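Local coordinates for 2-hydroxyisobutyryl-CoA synthetase (Aquincola tertiaricarbonis, PDB 6HDX), which belongs to the ANL superfamily of AMP-binding enzymes, with a large nucleotide-binding N-terminal part followed by a smaller C-terminal domain, at residues A[281-286]-A[302-307]; A[324-329]-A[339-344]; A[272-277]-A[295-300]. All coordinates share one frame; numbering follows the deposited sequence.

How the contacts relate
The three contacts cluster round one nucleotide site. Contact 1 lies centrally, its centre about 10 Å from that of contact 2 and about 11 Å from that of contact 3; the centres of contacts 2 and 3 are about 15 Å apart. Along the chain contacts 3 and 1 interleave (272-277, 281-286, 295-300, 302-307), and contact 2 follows as a hairpin. Strands 304-310 and 322-329 are neighbours in one antiparallel sheet, joining contacts 1 and 2, while N286 O meets W300 N between contacts 1 and 3. The bound 8LH has D274 and C275 at its adenine amino group, D344 at its ribose and F284 at its acyl end.

Contact 1. Residues A[281-286]-A[302-307]; sequences MSPFMN and DIIYTE. With HIU ((2R)-3-hydroxy-2-methylpropanoic acid), chain C; 8LH ([[(2~{R},3~{S},4~{R},5~{R})-5-(6-aminopurin-9-yl)-3,4-bis(oxidanyl)oxolan-2-yl]methoxy-oxidanyl-phosphoryl] (2~{R})-2-methyl-3-oxidanyl-propanoate), chain B.
P283, which follows a cis peptide bond, lays its ring against I303 and I304 at the start of strand 304-310. Its CG meets I303 CG2 at 3.6 Å, and CD faces the end of I304. I304 makes most of the contact. Its chain runs extended beyond CB (chi2 171°), which carries CD1 in among backbone carbonyls: M281 O is only 3.0 Å from I304 CD1, and P283 O lies a little farther off. M281 closes over the other branch. Bends at chi2 and chi3 curl its thioether round until CE rests 3.8 Å from I304 CG2. The N286 side chain also packs across I304, with N286 CB 3.7 Å from I304 CB.

A water links two main-chain carbonyls and the T306 hydroxyl. It donates to N286 O and to I304 O, each at 2.8 Å from the water oxygen, and also bonds T306 OG1. Farther back, P283 rests on helix 141-157, and S282 O accepts from H329 and R332.

F284 turns away from the strand and into the ligand site. The ring offers a face to the pocket; the hydroxymethyl carbon C4 of HIU stands 3.3 Å above the F284 ring plane, over its centre. C5 of 8LH lies over the same face, offset toward the rim. HIU and the acyl part of 8LH overlap in space, so they are best read as alternative occupants. S282 OG lies at the ring's edge, in plane, and H151 meets the ring edge-to-face.

The contact is mostly apolar: I304 is wedged between M281, P283 and the N286 side chain, its CD1 tight against two carbonyl oxygens; a water bridges N286 O and I304 O, and the F284 face makes an apolar bed for the ligand's carbon atoms.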
loop_
_atom_site.group_PDB
_atom_site.type_symbol
_atom_site.label_atom_id
_atom_site.label_comp_id
_atom_site.label_asym_id
_atom_site.label_seq_id
_atom_site.Cartn_x
_atom_site.Cartn_y
_atom_site.Cartn_z
ATOM N N MET A 281 11.253 7.482 14.017
ATOM C CA MET A 281 10.613 8.580 14.734
ATOM C C MET A 281 9.147 8.808 14.375
ATOM O O MET A 281 8.661 9.915 14.608
ATOM C CB MET A 281 11.416 9.893 14.571
ATOM C CG MET A 281 12.817 9.863 15.175
ATOM S SD MET A 281 13.017 9.090 16.805
ATOM C CE MET A 281 11.861 10.049 17.828
ATOM N N SER A 282 8.421 7.802 13.832
ATOM C CA SER A 282 6.980 8.005 13.584
ATOM C C SER A 282 6.318 8.291 14.952
ATOM O O SER A 282 6.669 7.611 15.911
ATOM C CB SER A 282 6.331 6.783 12.949
ATOM O OG SER A 282 6.910 6.500 11.691
ATOM N N PRO A 283 5.438 9.310 15.126
ATOM C CA PRO A 283 4.908 10.280 14.134
ATOM C C PRO A 283 6.001 11.206 13.570
ATOM O O PRO A 283 6.457 12.121 14.245
ATOM C CB PRO A 283 3.841 11.047 14.938
ATOM C CG PRO A 283 4.283 10.930 16.384
ATOM C CD PRO A 283 4.900 9.561 16.479
ATOM N N PHE A 284 6.434 10.942 12.332
ATOM C CA PHE A 284 7.536 11.638 11.649
ATOM C C PHE A 284 7.199 13.062 11.215
ATOM O O PHE A 284 8.107 13.806 10.849
ATOM C CB PHE A 284 8.047 10.807 10.452
ATOM C CG PHE A 284 6.960 10.484 9.464
ATOM C CD1 PHE A 284 6.534 11.433 8.538
ATOM C CD2 PHE A 284 6.331 9.237 9.479
ATOM C CE1 PHE A 284 5.493 11.150 7.653
ATOM C CE2 PHE A 284 5.319 8.945 8.562
ATOM C CZ PHE A 284 4.907 9.905 7.662
ATOM N N MET A 285 5.903 13.441 11.239
ATOM C CA MET A 285 5.496 14.825 10.934
ATOM C C MET A 285 5.813 15.752 12.149
ATOM O O MET A 285 5.447 16.924 12.136
ATOM C CB MET A 285 4.004 14.888 10.521
ATOM C CG MET A 285 3.715 14.211 9.186
ATOM S SD MET A 285 1.968 14.311 8.710
ATOM C CE MET A 285 1.895 15.986 8.138
ATOM N N ASN A 286 6.555 15.242 13.169
ATOM C CA ASN A 286 6.979 16.014 14.367
ATOM C C ASN A 286 7.802 17.276 14.001
ATOM O O ASN A 286 7.983 18.181 14.815
ATOM C CB ASN A 286 7.727 15.105 15.358
ATOM C CG ASN A 286 9.088 14.711 14.870
ATOM O OD1 ASN A 286 9.225 13.911 13.962
ATOM N ND2 ASN A 286 10.121 15.332 15.398
ATOM N N ASP A 302 6.145 19.023 21.973
ATOM C CA ASP A 302 5.303 18.218 22.870
ATOM C C ASP A 302 4.871 16.863 22.261
ATOM O O ASP A 302 4.219 16.066 22.951
ATOM C CB ASP A 302 4.088 19.022 23.359
ATOM C CG ASP A 302 3.297 19.616 22.220
ATOM O OD1 ASP A 302 3.800 20.563 21.581
ATOM O OD2 ASP A 302 2.201 19.103 21.934
ATOM N N ILE A 303 5.219 16.597 20.984
ATOM C CA ILE A 303 4.941 15.306 20.328
ATOM C C ILE A 303 6.232 14.464 20.406
ATOM O O ILE A 303 6.230 13.347 20.934
ATOM C CB ILE A 303 4.390 15.462 18.870
ATOM C CG1 ILE A 303 3.010 16.178 18.881
ATOM C CG2 ILE A 303 4.270 14.076 18.188
ATOM C CD1 ILE A 303 2.501 16.723 17.555
ATOM N N ILE A 304 7.333 15.044 19.913
ATOM C CA ILE A 304 8.682 14.489 19.917
ATOM C C ILE A 304 9.635 15.635 20.261
ATOM O O ILE A 304 9.561 16.700 19.652
ATOM C CB ILE A 304 9.040 13.798 18.555
ATOM C CG1 ILE A 304 8.280 12.454 18.385
ATOM C CG2 ILE A 304 10.584 13.641 18.348
ATOM C CD1 ILE A 304 8.387 11.797 16.986
ATOM N N TYR A 305 10.531 15.409 21.228
ATOM C CA TYR A 305 11.515 16.409 21.629
ATOM C C TYR A 305 12.711 16.420 20.667
ATOM O O TYR A 305 13.486 15.458 20.612
ATOM C CB TYR A 305 11.939 16.196 23.102
ATOM C CG TYR A 305 12.954 17.198 23.614
ATOM C CD1 TYR A 305 12.708 18.572 23.551
ATOM C CD2 TYR A 305 14.136 16.775 24.212
ATOM C CE1 TYR A 305 13.630 19.496 24.040
ATOM C CE2 TYR A 305 15.056 17.688 24.718
ATOM C CZ TYR A 305 14.803 19.047 24.628
ATOM O OH TYR A 305 15.719 19.935 25.125
ATOM N N THR A 306 12.835 17.507 19.889
ATOM C CA THR A 306 13.925 17.684 18.930
ATOM C C THR A 306 15.038 18.550 19.556
ATOM O O THR A 306 14.769 19.634 20.078
ATOM C CB THR A 306 13.405 18.323 17.606
ATOM O OG1 THR A 306 12.439 17.478 17.001
ATOM C CG2 THR A 306 14.525 18.606 16.588
ATOM N N GLU A 307 16.286 18.094 19.429
ATOM C CA GLU A 307 17.468 18.840 19.836
ATOM C C GLU A 307 18.355 18.941 18.612
ATOM O O GLU A 307 18.648 17.915 18.002
ATOM C CB GLU A 307 18.245 18.106 20.933
ATOM C CG GLU A 307 17.471 17.812 22.195
ATOM C CD GLU A 307 18.175 16.791 23.063
ATOM O OE1 GLU A 307 18.018 15.578 22.793
ATOM O OE2 GLU A 307 18.931 17.201 23.972
HETATM O O1 HIU C . 10.519 11.315 7.435
HETATM C C1 HIU C . 10.607 10.149 6.738
HETATM O O2 HIU C . 11.389 9.985 5.802
HETATM C C2 HIU C . 9.525 9.098 7.104
HETATM C C3 HIU C . 9.867 7.640 6.740
HETATM C C4 HIU C . 8.291 9.474 6.333
HETATM O O3 HIU C . 8.652 9.820 5.008
HETATM C C1 8LH B . 14.338 14.384 4.864
HETATM C C2 8LH B . 13.080 14.822 5.037
HETATM C C3 8LH B . 12.806 16.136 4.822
HETATM C C4 8LH B . 13.124 12.685 5.424
HETATM N N1 8LH B . 13.769 17.015 4.511
HETATM N N2 8LH B . 15.326 15.221 4.472
HETATM O O1 8LH B . 9.162 10.088 5.185
HETATM C C5 8LH B . 9.500 10.307 6.536
HETATM C C6 8LH B . 10.132 9.009 7.064
HETATM C C7 8LH B . 9.141 7.830 7.021
HETATM C C8 8LH B . 11.433 8.659 6.300
HETATM O O2 8LH B . 11.674 9.111 5.178
HETATM O O3 8LH B . 12.272 7.833 6.990
HETATM P P1 8LH B . 13.542 7.162 6.327
HETATM O O4 8LH B . 12.934 6.480 5.053
HETATM O O5 8LH B . 14.270 6.263 7.227
HETATM O O6 8LH B . 14.518 8.358 5.911
HETATM C C9 8LH B . 14.878 9.333 6.888
HETATM C C10 8LH B . 15.886 10.255 6.254
HETATM O O7 8LH B . 15.298 10.817 5.050
HETATM C C11 8LH B . 16.110 11.403 7.158
HETATM O O8 8LH B . 17.112 11.083 8.143
HETATM C C12 8LH B . 16.590 12.473 6.147
HETATM O O9 8LH B . 17.987 12.234 5.686
HETATM C C13 8LH B . 15.628 12.232 4.999
HETATM N N3 8LH B . 14.363 13.069 5.100
HETATM N N4 8LH B . 12.336 13.757 5.371
HETATM C C14 8LH B . 15.078 16.574 4.307
HETATM N N5 8LH B . 11.555 16.566 4.935
HETATM O O HOH W 1 9.633 17.698 17.046
#

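Contact 2. Residues A[324-329]-A[339-344]; sequences TPVYTH and RLLSGD. With 8LH ([[(2~{R},3~{S},4~{R},5~{R})-5-(6-aminopurin-9-yl)-3,4-bis(oxidanyl)oxolan-2-yl]methoxy-oxidanyl-phosphoryl] (2~{R})-2-methyl-3-oxidanyl-propanoate), chain B.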
loop_
_atom_site.group_PDB
_atom_site.type_symbol
_atom_site.label_atom_id
_atom_site.label_comp_id
_atom_site.label_asym_id
_atom_site.label_seq_id
_atom_site.Cartn_x
_atom_site.Cartn_y
_atom_site.Cartn_z
ATOM N N THR A 324 22.996 18.685 14.046
ATOM C CA THR A 324 22.310 17.459 13.703
ATOM C C THR A 324 21.091 17.208 14.605
ATOM O O THR A 324 21.234 17.174 15.827
ATOM C CB THR A 324 23.290 16.256 13.640
ATOM O OG1 THR A 324 22.607 15.155 13.059
ATOM C CG2 THR A 324 23.871 15.843 14.998
ATOM N N PRO A 325 19.886 17.016 14.016
ATOM C CA PRO A 325 18.710 16.660 14.849
ATOM C C PRO A 325 18.878 15.340 15.629
ATOM O O PRO A 325 19.310 14.311 15.090
ATOM C CB PRO A 325 17.570 16.543 13.829
ATOM C CG PRO A 325 18.042 17.321 12.618
ATOM C CD PRO A 325 19.531 17.099 12.584
ATOM N N VAL A 326 18.555 15.393 16.920
ATOM C CA VAL A 326 18.567 14.274 17.860
ATOM C C VAL A 326 17.117 14.261 18.371
ATOM O O VAL A 326 16.575 15.315 18.739
ATOM C CB VAL A 326 19.669 14.425 18.963
ATOM C CG1 VAL A 326 19.469 13.449 20.128
ATOM C CG2 VAL A 326 21.083 14.285 18.371
ATOM N N TYR A 327 16.448 13.101 18.259
ATOM C CA TYR A 327 15.023 13.031 18.559
ATOM C C TYR A 327 14.639 12.075 19.671
ATOM O O TYR A 327 15.214 10.990 19.777
ATOM C CB TYR A 327 14.238 12.642 17.297
ATOM C CG TYR A 327 14.444 13.480 16.052
ATOM C CD1 TYR A 327 13.806 14.712 15.902
ATOM C CD2 TYR A 327 15.140 12.974 14.956
ATOM C CE1 TYR A 327 13.883 15.429 14.705
ATOM C CE2 TYR A 327 15.212 13.674 13.751
ATOM C CZ TYR A 327 14.589 14.905 13.635
ATOM O OH TYR A 327 14.686 15.606 12.463
ATOM N N THR A 328 13.602 12.469 20.457
ATOM C CA THR A 328 13.026 11.664 21.530
ATOM C C THR A 328 11.498 11.609 21.469
ATOM O O THR A 328 10.849 12.655 21.497
ATOM C CB THR A 328 13.510 12.118 22.926
ATOM O OG1 THR A 328 14.939 12.050 22.985
ATOM C CG2 THR A 328 12.894 11.270 24.063
ATOM N N HIS A 329 10.933 10.382 21.470
ATOM C CA HIS A 329 9.486 10.149 21.539
ATOM C C HIS A 329 8.942 10.563 22.905
ATOM O O HIS A 329 9.486 10.154 23.945
ATOM C CB HIS A 329 9.141 8.643 21.330
ATOM C CG HIS A 329 9.141 8.206 19.896
ATOM N ND1 HIS A 329 9.953 7.172 19.453
ATOM C CD2 HIS A 329 8.431 8.682 18.849
ATOM C CE1 HIS A 329 9.702 7.052 18.163
ATOM N NE2 HIS A 329 8.818 7.965 17.749
ATOM N N ARG A 339 16.805 10.013 22.307
ATOM C CA ARG A 339 17.992 10.671 21.770
ATOM C C ARG A 339 18.518 9.880 20.575
ATOM O O ARG A 339 19.702 9.549 20.524
ATOM C CB ARG A 339 19.105 10.941 22.824
ATOM C CG ARG A 339 18.648 11.636 24.089
ATOM C CD ARG A 339 19.237 13.036 24.211
ATOM N NE ARG A 339 20.684 13.004 24.347
ATOM C CZ ARG A 339 21.510 13.926 23.873
ATOM N NH1 ARG A 339 21.035 14.994 23.244
ATOM N NH2 ARG A 339 22.818 13.793 24.033
ATOM N N LEU A 340 17.630 9.558 19.617
ATOM C CA LEU A 340 18.074 8.925 18.376
ATOM C C LEU A 340 18.783 10.004 17.503
ATOM O O LEU A 340 18.223 11.078 17.226
ATOM C CB LEU A 340 16.922 8.247 17.589
ATOM C CG LEU A 340 17.277 7.688 16.173
ATOM C CD1 LEU A 340 18.269 6.518 16.262
ATOM C CD2 LEU A 340 16.032 7.226 15.438
ATOM N N LEU A 341 20.037 9.706 17.130
ATOM C CA LEU A 341 20.874 10.541 16.287
ATOM C C LEU A 341 20.425 10.379 14.823
ATOM O O LEU A 341 20.475 9.281 14.284
ATOM C CB LEU A 341 22.352 10.123 16.455
ATOM C CG LEU A 341 23.381 10.754 15.486
ATOM C CD1 LEU A 341 23.457 12.273 15.663
ATOM C CD2 LEU A 341 24.750 10.121 15.673
ATOM N N SER A 342 19.970 11.466 14.197
ATOM C CA SER A 342 19.509 11.411 12.811
ATOM C C SER A 342 20.653 11.294 11.821
ATOM O O SER A 342 20.480 10.646 10.801
ATOM C CB SER A 342 18.657 12.629 12.469
ATOM O OG SER A 342 19.468 13.789 12.381
ATOM N N GLY A 343 21.772 11.966 12.107
ATOM C CA GLY A 343 22.928 12.040 11.220
ATOM C C GLY A 343 22.702 13.032 10.081
ATOM O O GLY A 343 23.449 13.035 9.100
ATOM N N ASP A 344 21.659 13.887 10.205
ATOM C CA ASP A 344 21.290 14.884 9.199
ATOM C C ASP A 344 21.826 16.229 9.577
ATOM O O ASP A 344 22.239 16.411 10.716
ATOM C CB ASP A 344 19.764 14.973 9.047
ATOM C CG ASP A 344 19.135 13.691 8.552
ATOM O OD1 ASP A 344 19.574 13.193 7.515
ATOM O OD2 ASP A 344 18.172 13.197 9.207
HETATM C C1 8LH B . 14.338 14.384 4.864
HETATM C C2 8LH B . 13.080 14.822 5.037
HETATM C C3 8LH B . 12.806 16.136 4.822
HETATM C C4 8LH B . 13.124 12.685 5.424
HETATM N N1 8LH B . 13.769 17.015 4.511
HETATM N N2 8LH B . 15.326 15.221 4.472
HETATM O O1 8LH B . 9.162 10.088 5.185
HETATM C C5 8LH B . 9.500 10.307 6.536
HETATM C C6 8LH B . 10.132 9.009 7.064
HETATM C C7 8LH B . 9.141 7.830 7.021
HETATM C C8 8LH B . 11.433 8.659 6.300
HETATM O O2 8LH B . 11.674 9.111 5.178
HETATM O O3 8LH B . 12.272 7.833 6.990
HETATM P P1 8LH B . 13.542 7.162 6.327
HETATM O O4 8LH B . 12.934 6.480 5.053
HETATM O O5 8LH B . 14.270 6.263 7.227
HETATM O O6 8LH B . 14.518 8.358 5.911
HETATM C C9 8LH B . 14.878 9.333 6.888
HETATM C C10 8LH B . 15.886 10.255 6.254
HETATM O O7 8LH B . 15.298 10.817 5.050
HETATM C C11 8LH B . 16.110 11.403 7.158
HETATM O O8 8LH B . 17.112 11.083 8.143
HETATM C C12 8LH B . 16.590 12.473 6.147
HETATM O O9 8LH B . 17.987 12.234 5.686
HETATM C C13 8LH B . 15.628 12.232 4.999
HETATM N N3 8LH B . 14.363 13.069 5.100
HETATM N N4 8LH B . 12.336 13.757 5.371
HETATM C C14 8LH B . 15.078 16.574 4.307
HETATM N N5 8LH B . 11.555 16.566 4.935
HETATM O O HOH W 2 15.920 14.378 10.353
#
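T324 and D344 meet where the hairpin reaches the nucleotide: T324 OG1 donates to D344 O at 2.7 Å, in the carbonyl plane and on a lone pair. The D344 carboxylate takes the two ribose hydroxyls of 8LH side by side, O9 donating to D344 OD1 and O8 to D344 OD2, both at 2.6 Å. A water that donates to D344 OD2 also bonds Y327 OH from the edge of that ring.

S342 forms the next shell. Its OG, held between backbone N and carbonyl carbon (chi1 72°), accepts from D344 N to close an ST turn and donates to P325 O at 2.8 Å. That carbonyl is gripped twice, since S342 N also reaches it at 3.1 Å.

Beyond lies the antiparallel ladder, with Y327 and L340 as a hydrogen-bonded pair and V326 and L341 as a non-hydrogen-bonded one. R339 and L340 both face Y327 in a G1 beta bulge, and R339 N turns to T328 OG1 at 2.8 Å. V326 CG1 packs 3.7 Å from R339 CB, while the guanidinium goes to E307, M314 O and V92 O.

An aspartate taking both ribose hydroxyls is consistent with AMP-binding enzymes of the ANL superfamily. The chemistry implies a relay: the bonds through S342 and T324 probably hold the D344 backbone so that its carboxylate can meet the ribose.

Contact 3. Residues A[272-277]-A[295-300]; sequences VYDCGS and DGMLCW. With 8LH ([[(2~{R},3~{S},4~{R},5~{R})-5-(6-aminopurin-9-yl)-3,4-bis(oxidanyl)oxolan-2-yl]methoxy-oxidanyl-phosphoryl] (2~{R})-2-methyl-3-oxidanyl-propanoate), chain B; HIU ((2R)-3-hydroxy-2-methylpropanoic acid), chain C.
The adenine end of the nucleotide pocket is built where the last strand of the parallel sheet, 271-274, runs out into a loop, and here D274 is backed by M297 of the antiparallel strand 297-299. The two side chains cross at a slant. M297 passes over D274 with CG 3.5 Å from D274 O; the chain then bends at chi3, swinging CE round to within 3.6 Å of D274 OD2. Its sulfur settles on the backbone just beyond, with M297 SD 3.6 Å from C275 CA.

D274 projects its carboxylate toward the adenine amino group, CG being anti to the backbone N (chi1 -163°). D274 OD1 accepts from the exocyclic amino nitrogen N5 of 8LH at 3.0 Å (N-H...O angle 154°). The same amino group also gives a bond to C275 O, 2.8 Å from N5 and more bent at 135°, so a side chain and a main-chain carbonyl share it. The second carboxylate oxygen, OD2, is taken by S256 OG, which should limit rotation of the group.

A water also lies between the two backbones: D274 N donates to it at 2.8 Å, and G296 O is 2.8 Å from the water oxygen. Strand 287-288 and the residue after it tie the two sides more broadly: G276 pairs with V287 and D274 with G289, and M297 packs on V287. G276, lacking a side chain, lets the base pass close to the main chain.

Reading the amino group through an acidic side chain and a neighbouring carbonyl, at the carboxyl end of a parallel strand, is consistent with the adenine pocket of ANL-superfamily AMP-binding enzymes.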
loop_
_atom_site.group_PDB
_atom_site.type_symbol
_atom_site.label_atom_id
_atom_site.label_comp_id
_atom_site.label_asym_id
_atom_site.label_seq_id
_atom_site.Cartn_x
_atom_site.Cartn_y
_atom_site.Cartn_z
ATOM N N VAL A 272 3.060 24.265 -1.034
ATOM C CA VAL A 272 3.922 23.126 -0.702
ATOM C C VAL A 272 4.300 23.205 0.773
ATOM O O VAL A 272 4.715 24.260 1.247
ATOM C CB VAL A 272 5.173 23.054 -1.652
ATOM C CG1 VAL A 272 6.263 22.143 -1.092
ATOM C CG2 VAL A 272 4.777 22.615 -3.063
ATOM N N TYR A 273 4.153 22.095 1.490
ATOM C CA TYR A 273 4.542 22.004 2.893
ATOM C C TYR A 273 5.604 20.948 3.068
ATOM O O TYR A 273 5.506 19.879 2.462
ATOM C CB TYR A 273 3.334 21.736 3.818
ATOM C CG TYR A 273 2.303 22.837 3.725
ATOM C CD1 TYR A 273 2.635 24.155 4.028
ATOM C CD2 TYR A 273 1.031 22.585 3.220
ATOM C CE1 TYR A 273 1.709 25.188 3.880
ATOM C CE2 TYR A 273 0.095 23.610 3.075
ATOM C CZ TYR A 273 0.435 24.907 3.418
ATOM O OH TYR A 273 -0.483 25.917 3.287
ATOM N N ASP A 274 6.624 21.261 3.888
ATOM C CA ASP A 274 7.708 20.344 4.254
ATOM C C ASP A 274 7.364 19.701 5.610
ATOM O O ASP A 274 6.807 20.370 6.491
ATOM C CB ASP A 274 9.041 21.108 4.335
ATOM C CG ASP A 274 10.329 20.298 4.306
ATOM O OD1 ASP A 274 10.280 19.096 3.943
ATOM O OD2 ASP A 274 11.389 20.874 4.606
ATOM N N CYS A 275 7.628 18.378 5.732
ATOM C CA CYS A 275 7.464 17.585 6.961
ATOM C C CYS A 275 8.412 16.387 6.916
ATOM O O CYS A 275 8.959 16.082 5.855
ATOM C CB CYS A 275 6.008 17.163 7.210
ATOM S SG CYS A 275 5.379 15.892 6.078
ATOM N N GLY A 276 8.595 15.714 8.050
ATOM C CA GLY A 276 9.391 14.503 8.066
ATOM C C GLY A 276 10.720 14.498 8.776
ATOM O O GLY A 276 11.663 15.178 8.373
ATOM N N SER A 277 10.815 13.637 9.803
ATOM C CA SER A 277 12.049 13.392 10.539
ATOM C C SER A 277 12.580 12.054 10.032
ATOM O O SER A 277 13.211 12.031 8.980
ATOM C CB SER A 277 11.798 13.402 12.044
ATOM O OG SER A 277 10.820 12.442 12.413
ATOM N N ASP A 295 7.305 28.291 5.174
ATOM C CA ASP A 295 8.688 28.012 4.777
ATOM C C ASP A 295 9.355 27.204 5.884
ATOM O O ASP A 295 9.252 27.549 7.068
ATOM C CB ASP A 295 9.499 29.275 4.456
ATOM C CG ASP A 295 8.905 30.124 3.344
ATOM O OD1 ASP A 295 8.636 29.575 2.251
ATOM O OD2 ASP A 295 8.742 31.341 3.555
ATOM N N GLY A 296 9.983 26.105 5.485
ATOM C CA GLY A 296 10.654 25.238 6.426
ATOM C C GLY A 296 9.699 24.440 7.285
ATOM O O GLY A 296 8.554 24.152 6.890
ATOM N N MET A 297 10.186 24.071 8.475
ATOM C CA MET A 297 9.452 23.219 9.396
ATOM C C MET A 297 9.498 23.727 10.810
ATOM O O MET A 297 10.482 24.318 11.212
ATOM C CB MET A 297 10.026 21.783 9.353
ATOM C CG MET A 297 9.857 21.100 8.009
ATOM S SD MET A 297 10.406 19.370 7.937
ATOM C CE MET A 297 12.132 19.555 7.892
ATOM N N LEU A 298 8.445 23.470 11.577
ATOM C CA LEU A 298 8.424 23.789 13.000
ATOM C C LEU A 298 8.722 22.478 13.732
ATOM O O LEU A 298 8.362 21.425 13.232
ATOM C CB LEU A 298 7.031 24.314 13.442
ATOM C CG LEU A 298 6.575 25.694 12.950
ATOM C CD1 LEU A 298 5.294 26.109 13.650
ATOM C CD2 LEU A 298 7.658 26.771 13.170
ATOM N N CYS A 299 9.363 22.542 14.898
ATOM C CA CYS A 299 9.625 21.380 15.750
ATOM C C CYS A 299 8.487 21.302 16.764
ATOM O O CYS A 299 8.477 22.078 17.719
ATOM C CB CYS A 299 10.978 21.501 16.450
ATOM S SG CYS A 299 12.382 21.695 15.333
ATOM N N TRP A 300 7.540 20.365 16.562
ATOM C CA TRP A 300 6.390 20.138 17.441
ATOM C C TRP A 300 6.871 19.377 18.704
ATOM O O TRP A 300 6.660 18.172 18.846
ATOM C CB TRP A 300 5.300 19.375 16.667
ATOM C CG TRP A 300 4.720 20.138 15.507
ATOM C CD1 TRP A 300 5.352 20.470 14.344
ATOM C CD2 TRP A 300 3.358 20.593 15.370
ATOM N NE1 TRP A 300 4.489 21.145 13.511
ATOM C CE2 TRP A 300 3.248 21.200 14.097
ATOM C CE3 TRP A 300 2.209 20.513 16.187
ATOM C CZ2 TRP A 300 2.038 21.754 13.630
ATOM C CZ3 TRP A 300 1.010 21.025 15.710
ATOM C CH2 TRP A 300 0.930 21.643 14.452
HETATM C C1 8LH B . 14.338 14.384 4.864
HETATM C C2 8LH B . 13.080 14.822 5.037
HETATM C C3 8LH B . 12.806 16.136 4.822
HETATM C C4 8LH B . 13.124 12.685 5.424
HETATM N N1 8LH B . 13.769 17.015 4.511
HETATM N N2 8LH B . 15.326 15.221 4.472
HETATM O O1 8LH B . 9.162 10.088 5.185
HETATM C C5 8LH B . 9.500 10.307 6.536
HETATM C C6 8LH B . 10.132 9.009 7.064
HETATM C C7 8LH B . 9.141 7.830 7.021
HETATM C C8 8LH B . 11.433 8.659 6.300
HETATM O O2 8LH B . 11.674 9.111 5.178
HETATM O O3 8LH B . 12.272 7.833 6.990
HETATM P P1 8LH B . 13.542 7.162 6.327
HETATM O O4 8LH B . 12.934 6.480 5.053
HETATM O O5 8LH B . 14.270 6.263 7.227
HETATM O O6 8LH B . 14.518 8.358 5.911
HETATM C C9 8LH B . 14.878 9.333 6.888
HETATM C C10 8LH B . 15.886 10.255 6.254
HETATM O O7 8LH B . 15.298 10.817 5.050
HETATM C C11 8LH B . 16.110 11.403 7.158
HETATM O O8 8LH B . 17.112 11.083 8.143
HETATM C C12 8LH B . 16.590 12.473 6.147
HETATM O O9 8LH B . 17.987 12.234 5.686
HETATM C C13 8LH B . 15.628 12.232 4.999
HETATM N N3 8LH B . 14.363 13.069 5.100
HETATM N N4 8LH B . 12.336 13.757 5.371
HETATM C C14 8LH B . 15.078 16.574 4.307
HETATM N N5 8LH B . 11.555 16.566 4.935
HETATM O O1 HIU C . 10.519 11.315 7.435
HETATM C C1 HIU C . 10.607 10.149 6.738
HETATM O O2 HIU C . 11.389 9.985 5.802
HETATM C C2 HIU C . 9.525 9.098 7.104
HETATM C C3 HIU C . 9.867 7.640 6.740
HETATM C C4 HIU C . 8.291 9.474 6.333
HETATM O O3 HIU C . 8.652 9.820 5.008
HETATM O O HOH W 3 6.825 23.900 4.668
#